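PDB 3OG2: beta-galactosidase from Trichoderma reesei, which probably hydrolyses terminal non-reducing beta-D-galactose residues from beta-D-galactosides, as a family 35 glycoside hydrolase built round a TIM barrel. Local coordinates for residues L112-P117 and P177-S182; Y198-A203 and G230-Y235; S159-A164 and G170-Y175; L189-P194 and G220-P225. One frame throughout, in Å; residues are numbered along the deposited sequence. Where two conformers were deposited one is given.

Contact 1 of 4, residues L112-P117 and P177-S182; sequences LARPGP and PENEYS
In the galactose-binding site, the end of Arg114 of strand 110-116 meets Asn179, a residue that binds beta-D-galactose, just past the end of the neighbouring parallel strand. Arg114 NH1 lies 3.7 Å from Asn179 OD1, with the guanidinium and amide planes turned 61° apart, and this is a polar approach without a bond. The arginine is held instead by Glu46 and Glu278 in salt bridges, while Asn179 OD1 is bonded to Tyr76 OH. With CG anti to the backbone N (chi1 -177°), the Asn179 amide is carried toward Arg114. Strands 110-116 and 172-177 are adjacent in the TIM barrel, and the contact lies where 172-177 gives way to the loop that carries Asn179 and Glu180. Here Glu178 N donates to Gly116 O at 2.9 Å. One water joins the same two residues a second time, accepting from Gly116 N at 2.8 Å and donating to Glu178 O. CB of Glu178 points away from strand 110-116; its OE1 takes the N-H of Asn179 at 2.8 Å, 31° out of the carboxylate plane, and also pairs with Arg140, while OE2 meets Tyr195 OH.

Contact 2 of 4, residues Y198-A203 and G230-Y235; sequences YVIDQA and GSVDIY
Ile200 reaches from helix 193-205 to the backbone of Gly230 and Ser231, and its side chain carries the contact from the helix side. CB points toward the 230-235 segment. From there CG1 leaves anti to the carbonyl carbon (chi1 -70°), and the chain runs on extended through chi2 at 169°, which sends CD1 straight out from the helix; the other branch, CG2, stands anti to the backbone N. The tip does the touching. CD1 sits 3.4 Å from Gly230 O and equally far from Ser231 O, so one methyl group lies against two successive peptide carbonyls. In the TIM-barrel domain this joins an outer helix to the loop that leads into strand 236-239, and Leu212 also packs on Ile200. The third neighbour of CD1 is apolar: Val232 CG1, at 4.1 Å, a methyl group standing beside the backbone N of its own residue. Val232 in turn packs on Pro177, at the end of strand 172-177. Gly230 N is bonded to the side chain of Gln197, earlier on the same helix, while Ser231, whose CB points away from Ile200, bonds through OG to Gly228 O.

Contact 3 of 4, residues S159-A164 and G170-Y175; sequences SIIAKA and GPVILY
A tight helix-to-strand connection of the barrel brings Ala164, just past helix 144-163, against Gly170 and Pro171, which lead into strand 172-177, and its first residue Val172. Ala164 O is the hub. It accepts the N-H of Val172 at 2.9 Å in a nearly straight bond (169° at the hydrogen). The same oxygen lies 3.2 Å from Gly170 CA in a CA-H...O contact and 3.3 Å from Pro171 CD. Side chains then close the gap between helix and strand. Ala164 CB packs on Val172 CG2 at 4.0 Å, and Val172 CG1, anti to its backbone N (chi1 175°), comes within 4.1 Å of Ile161 CG2 in the isoleucine conformer described, one of two. In this conformer the same methyl also meets the edge of the Tyr175 ring, in the ring plane, 4.0 Å from CD2, and CD1 of Ile161 lies 4.1 Å from Tyr175 CE2. Ile161 crosses both Val172 and Tyr175 at about a right angle. It also packs on Ala113 of strand 110-116, in the layer between helix and sheet. With strands 110-116 and 172-177 parallel neighbours, helix 144-163 forms the middle of a beta-alpha-beta crossover, the repeating element of a TIM barrel.

Contact 4 of 4, residues L189-P194 and G220-P225; sequences LFPNKP and GGTGAP
The backbones keep apart here, Pro191 and Thr222 coming nearest at 6.8 Å between CA atoms; Pro191 follows a cis peptide bond, and Thr222 is the second residue of a type II beta turn from Gly221 to Ala224. The contact lies in the TIM-barrel domain, where the lead-in to helix 193-205 meets the long loop that runs from this helix to strand 236-239. Gly223, with its positive phi of 81°, occupies the third position of the turn, and Ala224 N closes it on Gly221 O at 3.3 Å. Asn192 holds the N-cap position of the helix, its OD1 accepting from Tyr195 N. Thr222 points its CB toward the other segment and presents both branches. The hydroxyl branch, OG1, lies 3.7 Å from Phe190 CE1 and 3.8 Å from Phe190 CZ, approaching the ring obliquely. Phe190 extends to this point with CG anti to its backbone N (chi1 -178°), and its ring also meets that of Tyr181, the two planes about 50° apart. Met196 of the helix packs on both Pro191 and Thr222, while Asp216 takes the backbone N-H of Thr222. The methyl branch of Thr222 touches both ring and proline: CG2 is 3.9 Å from Phe190 CZ and 4.0 Å from Pro191 CB.

From the N terminus, strand 110-116 opens the loop that contact 1 closes at 177-182. Contact 3 lies wholly within that span, closing the short turn between helix 144-163 and strand 172-177; Ala113 N and Leu174 O, 3.0 Å apart, probably bond across the two strands. Contacts 4 and 2 come next and cross: 189-194 and 198-203 run into and along helix 193-205. Segments 220-225 and 230-235 then return in the same order as loop. Val232 N and Gly223 O, 2.9 Å apart, probably tie them together. Contact 1 touches contacts 2 and 4, through Pro177 against Val199 and Tyr181 O against Thr222 CG2, so the loop after strand 172-177 adjoins helix 193-205 and the segment that returns from it.

Contact 1 of 4, residues L112-P117 and P177-S182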
loop_
_atom_site.group_PDB
_atom_site.type_symbol
_atom_site.label_atom_id
_atom_site.label_comp_id
_atom_site.label_asym_id
_atom_site.label_seq_id
_atom_site.Cartn_x
_atom_site.Cartn_y
_atom_site.Cartn_z
ATOM N N LEU A 112 -10.061 -2.565 -9.767
ATOM C CA LEU A 112 -9.413 -1.782 -10.829
ATOM C C LEU A 112 -8.043 -2.407 -11.050
ATOM O O LEU A 112 -7.197 -2.355 -10.157
ATOM C CB LEU A 112 -9.334 -0.319 -10.390
ATOM C CG LEU A 112 -8.309 0.540 -11.154
ATOM C CD1 LEU A 112 -8.452 0.483 -12.674
ATOM C CD2 LEU A 112 -8.404 2.003 -10.694
ATOM N N ALA A 113 -7.850 -3.027 -12.219
ATOM C CA ALA A 113 -6.601 -3.718 -12.529
ATOM C C ALA A 113 -5.639 -2.778 -13.237
ATOM O O ALA A 113 -6.046 -2.153 -14.226
ATOM C CB ALA A 113 -6.907 -4.916 -13.446
ATOM N N ARG A 114 -4.395 -2.727 -12.749
ATOM C CA ARG A 114 -3.404 -1.773 -13.298
ATOM C C ARG A 114 -2.131 -2.552 -13.564
ATOM O O ARG A 114 -1.174 -2.501 -12.747
ATOM C CB ARG A 114 -3.212 -0.581 -12.338
ATOM C CG ARG A 114 -4.511 -0.089 -11.706
ATOM C CD ARG A 114 -4.441 1.326 -11.189
ATOM N NE ARG A 114 -3.513 1.477 -10.078
ATOM C CZ ARG A 114 -2.778 2.567 -9.896
ATOM N NH1 ARG A 114 -2.760 3.585 -10.772
ATOM N NH2 ARG A 114 -1.999 2.634 -8.791
ATOM N N PRO A 115 -2.058 -3.303 -14.663
ATOM C CA PRO A 115 -0.920 -4.180 -14.868
ATOM C C PRO A 115 0.298 -3.556 -15.547
ATOM O O PRO A 115 1.265 -4.266 -15.812
ATOM C CB PRO A 115 -1.504 -5.298 -15.766
ATOM C CG PRO A 115 -2.516 -4.584 -16.590
ATOM C CD PRO A 115 -3.127 -3.530 -15.664
ATOM N N GLY A 116 0.246 -2.280 -15.853
ATOM C CA GLY A 116 1.350 -1.596 -16.467
ATOM C C GLY A 116 1.291 -1.673 -17.988
ATOM O O GLY A 116 0.254 -1.321 -18.559
ATOM N N PRO A 117 2.332 -2.140 -18.692
ATOM C CA PRO A 117 3.556 -2.748 -18.189
ATOM C C PRO A 117 4.427 -1.939 -17.247
ATOM O O PRO A 117 4.990 -2.525 -16.304
ATOM C CB PRO A 117 4.398 -2.971 -19.474
ATOM C CG PRO A 117 3.439 -3.018 -20.598
ATOM C CD PRO A 117 2.253 -2.189 -20.183
ATOM N N PRO A 177 -4.369 1.072 -18.537
ATOM C CA PRO A 177 -3.205 0.809 -19.337
ATOM C C PRO A 177 -2.097 1.823 -18.993
ATOM O O PRO A 177 -2.401 3.007 -18.821
ATOM C CB PRO A 177 -3.711 1.047 -20.772
ATOM C CG PRO A 177 -4.877 1.987 -20.650
ATOM C CD PRO A 177 -5.359 1.965 -19.238
ATOM N N GLU A 178 -0.831 1.373 -18.937
ATOM C CA GLU A 178 0.282 2.337 -18.698
ATOM C C GLU A 178 0.169 2.909 -17.282
ATOM O O GLU A 178 -0.583 2.369 -16.430
ATOM C CB GLU A 178 0.371 3.427 -19.799
ATOM C CG GLU A 178 1.641 3.333 -20.654
ATOM C CD GLU A 178 2.883 3.861 -19.977
ATOM O OE1 GLU A 178 2.753 4.557 -18.922
ATOM O OE2 GLU A 178 4.033 3.654 -20.464
ATOM N N ASN A 179 0.902 3.963 -16.972
ATOM C CA ASN A 179 0.844 4.537 -15.614
ATOM C C ASN A 179 1.418 5.942 -15.661
ATOM O O ASN A 179 2.619 6.065 -15.954
ATOM C CB ASN A 179 1.636 3.670 -14.627
ATOM C CG ASN A 179 1.489 4.257 -13.226
ATOM O OD1 ASN A 179 0.400 3.985 -12.648
ATOM N ND2 ASN A 179 2.377 5.052 -12.673
ATOM N N GLU A 180 0.620 6.949 -15.357
ATOM C CA GLU A 180 1.112 8.330 -15.314
ATOM C C GLU A 180 1.935 8.668 -16.568
ATOM O O GLU A 180 3.055 9.194 -16.511
ATOM C CB GLU A 180 1.919 8.656 -14.041
ATOM C CG GLU A 180 1.009 8.633 -12.818
ATOM C CD GLU A 180 1.555 9.259 -11.583
ATOM O OE1 GLU A 180 2.785 9.439 -11.466
ATOM O OE2 GLU A 180 0.792 9.583 -10.607
ATOM N N TYR A 181 1.309 8.383 -17.707
ATOM C CA TYR A 181 1.931 8.742 -19.002
ATOM C C TYR A 181 1.671 10.212 -19.227
ATOM O O TYR A 181 0.627 10.572 -19.800
ATOM C CB TYR A 181 1.356 7.812 -20.103
ATOM C CG TYR A 181 2.023 8.124 -21.442
ATOM C CD1 TYR A 181 3.346 7.729 -21.691
ATOM C CD2 TYR A 181 1.343 8.804 -22.453
ATOM C CE1 TYR A 181 3.941 8.022 -22.914
ATOM C CE2 TYR A 181 1.935 9.086 -23.653
ATOM C CZ TYR A 181 3.226 8.689 -23.872
ATOM O OH TYR A 181 3.821 8.995 -25.092
ATOM N N SER A 182 2.562 11.066 -18.689
ATOM C CA SER A 182 2.157 12.448 -18.444
ATOM C C SER A 182 3.153 13.502 -18.900
ATOM O O SER A 182 2.774 14.685 -18.972
ATOM C CB SER A 182 1.954 12.635 -16.931
ATOM O OG SER A 182 0.885 11.745 -16.549
HETATM O O HOH W 1 -1.446 -0.088 -15.414
#

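Contact 2 of 4, residues Y198-A203 and G230-Y235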
loop_
_atom_site.group_PDB
_atom_site.type_symbol
_atom_site.label_atom_id
_atom_site.label_comp_id
_atom_site.label_asym_id
_atom_site.label_seq_id
_atom_site.Cartn_x
_atom_site.Cartn_y
_atom_site.Cartn_z
ATOM N N TYR A 198 -1.052 1.568 -29.154
ATOM C CA TYR A 198 -0.516 0.191 -29.127
ATOM C C TYR A 198 -0.801 -0.419 -27.751
ATOM O O TYR A 198 -1.179 -1.609 -27.680
ATOM C CB TYR A 198 0.977 0.229 -29.375
ATOM C CG TYR A 198 1.597 -1.139 -29.545
ATOM C CD1 TYR A 198 2.047 -1.859 -28.420
ATOM C CD2 TYR A 198 1.737 -1.728 -30.802
ATOM C CE1 TYR A 198 2.598 -3.111 -28.560
ATOM C CE2 TYR A 198 2.302 -2.982 -30.951
ATOM C CZ TYR A 198 2.734 -3.684 -29.826
ATOM O OH TYR A 198 3.326 -4.912 -29.985
ATOM N N VAL A 199 -0.573 0.352 -26.681
ATOM C CA VAL A 199 -0.754 -0.201 -25.316
ATOM C C VAL A 199 -2.209 -0.571 -25.106
ATOM O O VAL A 199 -2.561 -1.637 -24.567
ATOM C CB VAL A 199 -0.250 0.845 -24.309
ATOM C CG1 VAL A 199 -0.620 0.484 -22.877
ATOM C CG2 VAL A 199 1.266 1.022 -24.454
ATOM N N ILE A 200 -3.140 0.303 -25.589
ATOM C CA ILE A 200 -4.558 -0.055 -25.515
ATOM C C ILE A 200 -4.900 -1.302 -26.327
ATOM O O ILE A 200 -5.626 -2.180 -25.835
ATOM C CB ILE A 200 -5.431 1.148 -25.998
ATOM C CG1 ILE A 200 -5.350 2.289 -24.965
ATOM C CG2 ILE A 200 -6.864 0.731 -26.288
ATOM C CD1 ILE A 200 -5.943 3.604 -25.469
ATOM N N ASP A 201 -4.380 -1.363 -27.550
ATOM C CA ASP A 201 -4.655 -2.500 -28.412
ATOM C C ASP A 201 -4.187 -3.809 -27.764
ATOM O O ASP A 201 -4.878 -4.836 -27.927
ATOM C CB ASP A 201 -3.947 -2.368 -29.767
ATOM C CG ASP A 201 -4.428 -1.302 -30.708
ATOM O OD1 ASP A 201 -5.552 -0.742 -30.531
ATOM O OD2 ASP A 201 -3.696 -0.992 -31.714
ATOM N N GLN A 202 -3.052 -3.774 -27.061
ATOM C CA GLN A 202 -2.611 -5.045 -26.435
ATOM C C GLN A 202 -3.667 -5.559 -25.474
ATOM O O GLN A 202 -3.931 -6.740 -25.343
ATOM C CB GLN A 202 -1.331 -4.871 -25.636
ATOM C CG GLN A 202 -0.085 -4.547 -26.485
ATOM C CD GLN A 202 1.088 -4.328 -25.563
ATOM O OE1 GLN A 202 1.015 -3.420 -24.691
ATOM N NE2 GLN A 202 2.139 -5.112 -25.678
ATOM N N ALA A 203 -4.230 -4.603 -24.680
ATOM C CA ALA A 203 -5.226 -5.024 -23.669
ATOM C C ALA A 203 -6.503 -5.466 -24.362
ATOM O O ALA A 203 -7.092 -6.507 -24.012
ATOM C CB ALA A 203 -5.484 -3.857 -22.717
ATOM N N GLY A 230 -5.241 6.824 -29.206
ATOM C CA GLY A 230 -4.636 6.636 -27.891
ATOM C C GLY A 230 -5.478 7.050 -26.700
ATOM O O GLY A 230 -5.103 6.921 -25.580
ATOM N N SER A 231 -6.713 7.541 -26.957
ATOM C CA SER A 231 -7.590 7.951 -25.870
ATOM C C SER A 231 -8.224 6.768 -25.163
ATOM O O SER A 231 -8.610 5.768 -25.743
ATOM C CB SER A 231 -8.633 8.917 -26.415
ATOM O OG SER A 231 -9.469 8.365 -27.399
ATOM N N VAL A 232 -8.378 6.948 -23.848
ATOM C CA VAL A 232 -9.088 5.936 -23.032
ATOM C C VAL A 232 -10.548 6.310 -22.891
ATOM O O VAL A 232 -11.045 7.297 -23.452
ATOM C CB VAL A 232 -8.409 5.778 -21.662
ATOM C CG1 VAL A 232 -6.972 5.244 -21.827
ATOM C CG2 VAL A 232 -8.411 7.077 -20.863
ATOM N N ASP A 233 -11.294 5.500 -22.121
ATOM C CA ASP A 233 -12.722 5.724 -21.966
ATOM C C ASP A 233 -13.035 6.788 -20.916
ATOM O O ASP A 233 -13.932 7.602 -21.081
ATOM C CB ASP A 233 -13.397 4.424 -21.588
ATOM C CG ASP A 233 -13.263 3.395 -22.692
ATOM O OD1 ASP A 233 -13.506 3.756 -23.889
ATOM O OD2 ASP A 233 -13.026 2.233 -22.381
ATOM N N ILE A 234 -12.308 6.710 -19.788
ATOM C CA ILE A 234 -12.571 7.611 -18.666
ATOM C C ILE A 234 -11.234 8.264 -18.324
ATOM O O ILE A 234 -10.247 7.561 -18.040
ATOM C CB ILE A 234 -13.145 6.870 -17.435
ATOM C CG1 ILE A 234 -14.480 6.209 -17.784
ATOM C CG2 ILE A 234 -13.162 7.790 -16.237
ATOM C CD1 ILE A 234 -15.025 5.294 -16.670
ATOM N N TYR A 235 -11.174 9.589 -18.350
ATOM C CA TYR A 235 -9.952 10.292 -18.012
ATOM C C TYR A 235 -9.773 10.315 -16.492
ATOM O O TYR A 235 -10.687 10.796 -15.786
ATOM C CB TYR A 235 -10.030 11.746 -18.542
ATOM C CG TYR A 235 -8.808 12.532 -18.151
ATOM C CD1 TYR A 235 -7.568 12.334 -18.778
ATOM C CD2 TYR A 235 -8.898 13.498 -17.109
ATOM C CE1 TYR A 235 -6.420 13.045 -18.422
ATOM C CE2 TYR A 235 -7.736 14.200 -16.778
ATOM C CZ TYR A 235 -6.533 13.979 -17.420
ATOM O OH TYR A 235 -5.422 14.725 -17.054
#

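Contact 3 of 4, residues S159-A164 and G170-Y175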
loop_
_atom_site.group_PDB
_atom_site.type_symbol
_atom_site.label_atom_id
_atom_site.label_comp_id
_atom_site.label_asym_id
_atom_site.label_seq_id
_atom_site.Cartn_x
_atom_site.Cartn_y
_atom_site.Cartn_z
ATOM N N SER A 159 -4.894 -11.405 -20.321
ATOM C CA SER A 159 -5.888 -12.490 -20.453
ATOM C C SER A 159 -6.284 -13.046 -19.091
ATOM O O SER A 159 -7.453 -13.387 -18.916
ATOM C CB SER A 159 -5.344 -13.563 -21.368
ATOM O OG SER A 159 -4.267 -14.266 -20.816
ATOM N N ILE A 160 -5.359 -13.082 -18.112
ATOM C CA ILE A 160 -5.722 -13.451 -16.742
ATOM C C ILE A 160 -6.732 -12.467 -16.191
ATOM O O ILE A 160 -7.755 -12.845 -15.617
ATOM C CB ILE A 160 -4.446 -13.480 -15.878
ATOM C CG1 ILE A 160 -3.620 -14.754 -16.172
ATOM C CG2 ILE A 160 -4.741 -13.381 -14.391
ATOM C CD1 ILE A 160 -2.193 -14.707 -15.693
ATOM N N ILE A 161 -6.483 -11.174 -16.375
ATOM C CA ILE A 161 -7.430 -10.157 -15.885
ATOM C C ILE A 161 -8.744 -10.275 -16.626
ATOM O O ILE A 161 -9.835 -10.104 -16.069
ATOM C CB ILE A 161 -6.753 -8.799 -16.029
ATOM C CG1 ILE A 161 -5.529 -8.681 -15.081
ATOM C CG2 ILE A 161 -7.701 -7.633 -15.812
ATOM C CD1 ILE A 161 -4.879 -7.301 -15.199
ATOM N N ALA A 162 -8.681 -10.571 -17.952
ATOM C CA ALA A 162 -9.891 -10.640 -18.748
ATOM C C ALA A 162 -10.845 -11.701 -18.189
ATOM O O ALA A 162 -12.065 -11.507 -18.124
ATOM C CB ALA A 162 -9.598 -10.963 -20.227
ATOM N N LYS A 163 -10.290 -12.841 -17.763
ATOM C CA LYS A 163 -11.141 -13.922 -17.236
ATOM C C LYS A 163 -11.833 -13.493 -15.944
ATOM O O LYS A 163 -12.915 -14.014 -15.658
ATOM C CB LYS A 163 -10.232 -15.149 -17.035
ATOM C CG LYS A 163 -9.654 -15.680 -18.327
ATOM C CD LYS A 163 -8.788 -16.908 -18.204
ATOM C CE LYS A 163 -8.413 -17.468 -19.545
ATOM N NZ LYS A 163 -7.470 -16.659 -20.364
ATOM N N ALA A 164 -11.228 -12.556 -15.243
ATOM C CA ALA A 164 -11.757 -12.094 -13.942
ATOM C C ALA A 164 -12.685 -10.906 -14.109
ATOM O O ALA A 164 -13.115 -10.308 -13.126
ATOM C CB ALA A 164 -10.605 -11.758 -13.031
ATOM N N GLY A 170 -16.629 -12.179 -12.553
ATOM C CA GLY A 170 -15.492 -11.889 -11.671
ATOM C C GLY A 170 -15.583 -10.455 -11.171
ATOM O O GLY A 170 -16.554 -9.690 -11.396
ATOM N N PRO A 171 -14.566 -10.093 -10.396
ATOM C CA PRO A 171 -14.579 -8.788 -9.725
ATOM C C PRO A 171 -14.051 -7.612 -10.519
ATOM O O PRO A 171 -14.220 -6.492 -10.027
ATOM C CB PRO A 171 -13.650 -9.067 -8.502
ATOM C CG PRO A 171 -12.684 -10.095 -9.038
ATOM C CD PRO A 171 -13.496 -10.988 -9.934
ATOM N N VAL A 172 -13.388 -7.806 -11.651
ATOM C CA VAL A 172 -12.706 -6.662 -12.312
ATOM C C VAL A 172 -13.689 -5.795 -13.096
ATOM O O VAL A 172 -14.414 -6.296 -13.977
ATOM C CB VAL A 172 -11.565 -7.162 -13.228
ATOM C CG1 VAL A 172 -10.976 -5.978 -13.988
ATOM C CG2 VAL A 172 -10.479 -7.854 -12.411
ATOM N N ILE A 173 -13.720 -4.508 -12.762
ATOM C CA ILE A 173 -14.655 -3.588 -13.427
ATOM C C ILE A 173 -13.985 -2.525 -14.282
ATOM O O ILE A 173 -14.653 -1.897 -15.095
ATOM C CB ILE A 173 -15.548 -2.878 -12.354
ATOM C CG1 ILE A 173 -14.736 -2.094 -11.323
ATOM C CG2 ILE A 173 -16.497 -3.891 -11.734
ATOM C CD1 ILE A 173 -15.572 -1.168 -10.471
ATOM N N LEU A 174 -12.689 -2.302 -14.097
ATOM C CA LEU A 174 -11.968 -1.208 -14.771
ATOM C C LEU A 174 -10.533 -1.685 -15.001
ATOM O O LEU A 174 -10.017 -2.497 -14.251
ATOM C CB LEU A 174 -11.912 0.049 -13.949
ATOM C CG LEU A 174 -13.247 0.762 -13.722
ATOM C CD1 LEU A 174 -13.035 1.838 -12.637
ATOM C CD2 LEU A 174 -13.735 1.400 -15.029
ATOM N N TYR A 175 -9.926 -1.177 -16.084
ATOM C CA TYR A 175 -8.547 -1.492 -16.403
ATOM C C TYR A 175 -7.792 -0.216 -16.724
ATOM O O TYR A 175 -8.254 0.602 -17.520
ATOM C CB TYR A 175 -8.554 -2.447 -17.603
ATOM C CG TYR A 175 -7.230 -2.951 -18.115
ATOM C CD1 TYR A 175 -6.330 -2.158 -18.847
ATOM C CD2 TYR A 175 -6.881 -4.311 -17.871
ATOM C CE1 TYR A 175 -5.143 -2.648 -19.285
ATOM C CE2 TYR A 175 -5.675 -4.802 -18.368
ATOM C CZ TYR A 175 -4.814 -3.965 -19.076
ATOM O OH TYR A 175 -3.620 -4.474 -19.572
#

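Contact 4 of 4, residues L189-P194 and G220-P225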
loop_
_atom_site.group_PDB
_atom_site.type_symbol
_atom_site.label_atom_id
_atom_site.label_comp_id
_atom_site.label_asym_id
_atom_site.label_seq_id
_atom_site.Cartn_x
_atom_site.Cartn_y
_atom_site.Cartn_z
ATOM N N LEU A 189 8.824 12.824 -28.620
ATOM C CA LEU A 189 7.412 12.946 -28.984
ATOM C C LEU A 189 6.488 12.676 -27.798
ATOM O O LEU A 189 6.532 11.588 -27.218
ATOM C CB LEU A 189 7.036 11.910 -30.048
ATOM C CG LEU A 189 5.587 11.927 -30.542
ATOM C CD1 LEU A 189 5.164 13.297 -31.101
ATOM C CD2 LEU A 189 5.324 10.846 -31.609
ATOM N N PHE A 190 5.682 13.688 -27.477
ATOM C CA PHE A 190 4.732 13.488 -26.383
ATOM C C PHE A 190 3.516 14.363 -26.562
ATOM O O PHE A 190 3.718 15.583 -26.762
ATOM C CB PHE A 190 5.391 13.811 -25.020
ATOM C CG PHE A 190 4.395 13.559 -23.871
ATOM C CD1 PHE A 190 3.547 14.537 -23.345
ATOM C CD2 PHE A 190 4.308 12.257 -23.362
ATOM C CE1 PHE A 190 2.599 14.217 -22.378
ATOM C CE2 PHE A 190 3.391 11.915 -22.406
ATOM C CZ PHE A 190 2.540 12.904 -22.009
ATOM N N PRO A 191 2.294 13.905 -26.317
ATOM C CA PRO A 191 1.928 12.487 -26.172
ATOM C C PRO A 191 2.173 11.703 -27.451
ATOM O O PRO A 191 1.878 12.167 -28.567
ATOM C CB PRO A 191 0.402 12.514 -25.901
ATOM C CG PRO A 191 -0.005 13.919 -26.046
ATOM C CD PRO A 191 1.156 14.828 -26.200
ATOM N N ASN A 192 2.744 10.502 -27.337
ATOM C CA ASN A 192 2.990 9.656 -28.520
ATOM C C ASN A 192 1.733 8.820 -28.750
ATOM O O ASN A 192 1.539 7.783 -28.098
ATOM C CB ASN A 192 4.264 8.852 -28.273
ATOM C CG ASN A 192 4.637 7.963 -29.451
ATOM O OD1 ASN A 192 3.810 7.592 -30.283
ATOM N ND2 ASN A 192 5.914 7.668 -29.513
ATOM N N LYS A 193 0.798 9.325 -29.576
ATOM C CA LYS A 193 -0.491 8.644 -29.707
ATOM C C LYS A 193 -0.386 7.237 -30.320
ATOM O O LYS A 193 -1.120 6.362 -29.835
ATOM C CB LYS A 193 -1.466 9.546 -30.417
ATOM C CG LYS A 193 -1.727 10.845 -29.632
ATOM C CD LYS A 193 -2.809 11.671 -30.239
ATOM C CE LYS A 193 -3.077 12.948 -29.447
ATOM N NZ LYS A 193 -4.168 13.785 -30.054
ATOM N N PRO A 194 0.467 6.969 -31.292
ATOM C CA PRO A 194 0.648 5.597 -31.714
ATOM C C PRO A 194 1.105 4.707 -30.569
ATOM O O PRO A 194 0.626 3.557 -30.458
ATOM C CB PRO A 194 1.740 5.691 -32.826
ATOM C CG PRO A 194 1.445 7.062 -33.416
ATOM C CD PRO A 194 1.219 7.912 -32.178
ATOM N N GLY A 220 -3.276 17.112 -17.023
ATOM C CA GLY A 220 -2.646 17.555 -18.253
ATOM C C GLY A 220 -3.482 17.213 -19.474
ATOM O O GLY A 220 -3.097 17.615 -20.586
ATOM N N GLY A 221 -4.558 16.463 -19.359
ATOM C CA GLY A 221 -5.427 16.110 -20.482
ATOM C C GLY A 221 -4.925 14.926 -21.312
ATOM O O GLY A 221 -5.579 14.606 -22.334
ATOM N N THR A 222 -3.805 14.314 -20.986
ATOM C CA THR A 222 -3.270 13.260 -21.875
ATOM C C THR A 222 -4.168 12.052 -21.887
ATOM O O THR A 222 -4.505 11.534 -20.803
ATOM C CB THR A 222 -1.834 12.910 -21.428
ATOM O OG1 THR A 222 -1.042 14.123 -21.553
ATOM C CG2 THR A 222 -1.208 11.848 -22.299
ATOM N N GLY A 223 -4.540 11.605 -23.074
ATOM C CA GLY A 223 -5.319 10.377 -23.256
ATOM C C GLY A 223 -6.786 10.631 -23.012
ATOM O O GLY A 223 -7.580 9.656 -23.023
ATOM N N ALA A 224 -7.262 11.838 -22.742
ATOM C CA ALA A 224 -8.660 12.044 -22.481
ATOM C C ALA A 224 -9.526 11.734 -23.674
ATOM O O ALA A 224 -9.100 11.912 -24.823
ATOM C CB ALA A 224 -8.873 13.499 -22.062
ATOM N N PRO A 225 -10.788 11.354 -23.413
ATOM C CA PRO A 225 -11.758 11.310 -24.518
ATOM C C PRO A 225 -11.756 12.603 -25.313
ATOM O O PRO A 225 -11.685 13.682 -24.758
ATOM C CB PRO A 225 -13.067 11.176 -23.749
ATOM C CG PRO A 225 -12.671 10.348 -22.542
ATOM C CD PRO A 225 -11.337 10.944 -22.081
#